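Phosphoribosylaminoimidazole-succinocarboxamide synthase (Pyrococcus horikoshii, PDB 4O7L) catalyses the ATP-dependent joining of L-aspartate to the carboxylate of a phosphoribosyl-aminoimidazole, forming SAICAR in de novo purine biosynthesis. Local coordinates at residues A[173-178]-A[188-193]. Numbering follows the deposited sequence.
Sequences DFKLEF and LADEIS. With ADP (adenosine-5'-diphosphate), chain B.
Leu188 drives its CD1 methyl into the angle between Leu176 and Phe178, 3.6 Å from Leu176 CD2 and over one face of the Phe178 ring in an offset CH-pi contact. With CG anti to the backbone N (chi1 178°), the turn at chi2 (64°) brings CD1, rather than CD2, to both side chains. Beside this close apolar packing, Ala189 N donates to Glu177 O (2.8 Å), just past the antiparallel non-hydrogen-bonded pair Phe178–Leu188. Further along, a water bridges Glu177 N to the carbonyls of Ala189 and Glu191. The looser, polar side faces ADP, where a second water spans Glu177 OE2 and Asp190 OD2. These carboxylates stack nearly parallel, their like charges probably offset by Lys122 and Lys13 respectively; Lys175 NZ forms a salt bridge to Asp190 OD1 (2.8 Å) on its anti side. Glu177 OE1, near the bound magnesium, accepts a hydrogen bond from ADP O2' (2.5 Å), and Asp190 N donates to ADP N7 (3.0 Å), completing this edge of the ligase's nucleotide site. An asparagine in place of Asp190 would probably leave Lys175 NZ without its charged mate. Helix 143-165 packs on Phe178, helix 45-62 on Leu188 and Ile192, and strand 84-93 pairs with strand 169-180.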
loop_
_atom_site.group_PDB
_atom_site.type_symbol
_atom_site.label_atom_id
_atom_site.label_comp_id
_atom_site.label_asym_id
_atom_site.label_seq_id
_atom_site.Cartn_x
_atom_site.Cartn_y
_atom_site.Cartn_z
ATOM N N ASP A 173 -17.395 -0.102 -5.058
ATOM C CA ASP A 173 -16.078 0.525 -5.198
ATOM C C ASP A 173 -15.944 1.060 -6.615
ATOM O O ASP A 173 -16.784 0.761 -7.466
ATOM C CB ASP A 173 -14.920 -0.445 -4.857
ATOM C CG ASP A 173 -14.860 -1.676 -5.782
ATOM O OD1 ASP A 173 -15.084 -1.558 -6.991
ATOM O OD2 ASP A 173 -14.571 -2.775 -5.292
ATOM N N PHE A 174 -14.899 1.847 -6.870
ATOM C CA PHE A 174 -14.657 2.373 -8.229
ATOM C C PHE A 174 -13.261 2.950 -8.346
ATOM O O PHE A 174 -12.623 3.299 -7.340
ATOM C CB PHE A 174 -15.696 3.439 -8.624
ATOM C CG PHE A 174 -15.695 4.651 -7.728
ATOM C CD1 PHE A 174 -14.991 5.801 -8.085
ATOM C CD2 PHE A 174 -16.410 4.651 -6.538
ATOM C CE1 PHE A 174 -14.981 6.916 -7.261
ATOM C CE2 PHE A 174 -16.413 5.765 -5.703
ATOM C CZ PHE A 174 -15.689 6.900 -6.058
ATOM N N LYS A 175 -12.812 3.078 -9.582
ATOM C CA LYS A 175 -11.446 3.486 -9.894
ATOM C C LYS A 175 -11.538 4.829 -10.621
ATOM O O LYS A 175 -12.330 4.989 -11.564
ATOM C CB LYS A 175 -10.797 2.416 -10.787
ATOM C CG LYS A 175 -9.347 2.661 -11.259
ATOM C CD LYS A 175 -9.204 3.730 -12.357
ATOM C CE LYS A 175 -9.646 3.268 -13.759
ATOM N NZ LYS A 175 -10.461 4.333 -14.444
ATOM N N LEU A 176 -10.750 5.801 -10.178
ATOM C CA LEU A 176 -10.652 7.076 -10.887
ATOM C C LEU A 176 -9.239 7.343 -11.361
ATOM O O LEU A 176 -8.278 6.751 -10.853
ATOM C CB LEU A 176 -11.083 8.233 -9.986
ATOM C CG LEU A 176 -12.504 8.232 -9.422
ATOM C CD1 LEU A 176 -12.586 9.321 -8.370
ATOM C CD2 LEU A 176 -13.577 8.429 -10.488
ATOM N N GLU A 177 -9.119 8.249 -12.334
ATOM C CA GLU A 177 -7.824 8.750 -12.767
ATOM C C GLU A 177 -7.893 10.264 -12.854
ATOM O O GLU A 177 -8.966 10.835 -13.081
ATOM C CB GLU A 177 -7.434 8.158 -14.122
ATOM C CG GLU A 177 -7.152 6.657 -14.086
ATOM C CD GLU A 177 -6.568 6.130 -15.389
ATOM O OE1 GLU A 177 -6.090 6.920 -16.238
ATOM O OE2 GLU A 177 -6.564 4.912 -15.563
ATOM N N PHE A 178 -6.747 10.907 -12.664
ATOM C CA PHE A 178 -6.661 12.363 -12.611
ATOM C C PHE A 178 -5.500 12.874 -13.430
ATOM O O PHE A 178 -4.522 12.159 -13.647
ATOM C CB PHE A 178 -6.425 12.817 -11.165
ATOM C CG PHE A 178 -7.581 12.558 -10.260
ATOM C CD1 PHE A 178 -8.552 13.536 -10.057
ATOM C CD2 PHE A 178 -7.720 11.317 -9.623
ATOM C CE1 PHE A 178 -9.632 13.304 -9.205
ATOM C CE2 PHE A 178 -8.806 11.076 -8.784
ATOM C CZ PHE A 178 -9.756 12.071 -8.574
ATOM N N LEU A 188 -10.545 15.484 -12.885
ATOM C CA LEU A 188 -10.964 14.096 -12.958
ATOM C C LEU A 188 -10.994 13.671 -14.416
ATOM O O LEU A 188 -11.507 14.393 -15.259
ATOM C CB LEU A 188 -12.349 13.935 -12.332
ATOM C CG LEU A 188 -12.975 12.545 -12.349
ATOM C CD1 LEU A 188 -12.129 11.613 -11.514
ATOM C CD2 LEU A 188 -14.380 12.614 -11.775
ATOM N N ALA A 189 -10.414 12.514 -14.719
ATOM C CA ALA A 189 -10.218 12.121 -16.117
ATOM C C ALA A 189 -10.767 10.732 -16.448
ATOM O O ALA A 189 -11.688 10.241 -15.776
ATOM C CB ALA A 189 -8.745 12.245 -16.500
ATOM N N ASP A 190 -10.220 10.126 -17.503
ATOM C CA ASP A 190 -10.584 8.774 -17.929
ATOM C C ASP A 190 -12.115 8.583 -18.006
ATOM O O ASP A 190 -12.823 9.455 -18.524
ATOM C CB ASP A 190 -9.915 7.742 -17.002
ATOM C CG ASP A 190 -9.912 6.352 -17.597
ATOM O OD1 ASP A 190 -10.495 5.452 -16.981
ATOM O OD2 ASP A 190 -9.336 6.159 -18.688
ATOM N N GLU A 191 -12.628 7.471 -17.471
ATOM C CA GLU A 191 -14.051 7.155 -17.605
ATOM C C GLU A 191 -14.662 6.819 -16.250
ATOM O O GLU A 191 -13.925 6.583 -15.274
ATOM C CB GLU A 191 -14.253 5.969 -18.577
ATOM C CG GLU A 191 -13.887 4.604 -17.982
ATOM C CD GLU A 191 -13.994 3.454 -18.966
ATOM O OE1 GLU A 191 -15.110 2.947 -19.213
ATOM O OE2 GLU A 191 -12.945 3.031 -19.481
ATOM N N ILE A 192 -16.001 6.783 -16.210
ATOM C CA ILE A 192 -16.753 6.232 -15.079
ATOM C C ILE A 192 -17.886 5.392 -15.672
ATOM O O ILE A 192 -18.845 5.934 -16.228
ATOM C CB ILE A 192 -17.349 7.326 -14.139
ATOM C CG1 ILE A 192 -16.272 8.300 -13.645
ATOM C CG2 ILE A 192 -18.030 6.686 -12.944
ATOM C CD1 ILE A 192 -16.819 9.526 -12.956
ATOM N N SER A 193 -17.758 4.072 -15.556
ATOM C CA SER A 193 -18.668 3.152 -16.205
ATOM C C SER A 193 -18.706 1.831 -15.449
ATOM O O SER A 193 -17.938 1.646 -14.493
ATOM C CB SER A 193 -18.167 2.885 -17.618
ATOM O OG SER A 193 -16.988 2.110 -17.550
HETATM P PB ADP B . -5.135 1.676 -21.168
HETATM O O1B ADP B . -4.168 1.974 -20.050
HETATM O O2B ADP B . -5.882 0.370 -21.041
HETATM O O3B ADP B . -4.581 1.962 -22.536
HETATM P PA ADP B . -7.604 2.976 -21.903
HETATM O O1A ADP B . -7.755 1.883 -22.930
HETATM O O2A ADP B . -8.747 3.153 -20.932
HETATM O O3A ADP B . -6.274 2.815 -20.991
HETATM O "O5'" ADP B . -7.333 4.346 -22.723
HETATM C "C5'" ADP B . -7.406 5.648 -22.123
HETATM C "C4'" ADP B . -6.017 6.256 -21.884
HETATM O "O4'" ADP B . -6.068 7.697 -21.860
HETATM C "C3'" ADP B . -5.443 5.870 -20.532
HETATM O "O3'" ADP B . -4.021 5.788 -20.709
HETATM C "C2'" ADP B . -5.815 7.048 -19.631
HETATM O "O2'" ADP B . -4.971 7.187 -18.492
HETATM C "C1'" ADP B . -5.661 8.219 -20.580
HETATM N N9 ADP B . -6.529 9.393 -20.314
HETATM C C8 ADP B . -7.791 9.399 -19.833
HETATM N N7 ADP B . -8.272 10.667 -19.760
HETATM C C5 ADP B . -7.311 11.497 -20.230
HETATM C C6 ADP B . -7.135 12.963 -20.450
HETATM N N6 ADP B . -8.117 13.838 -20.163
HETATM N N1 ADP B . -5.950 13.401 -20.947
HETATM C C2 ADP B . -4.941 12.567 -21.262
HETATM N N3 ADP B . -5.033 11.235 -21.100
HETATM C C4 ADP B . -6.164 10.649 -20.600
HETATM O O HOH W 1 -11.723 8.345 -13.834
HETATM O O HOH W 2 -7.337 4.259 -18.287
#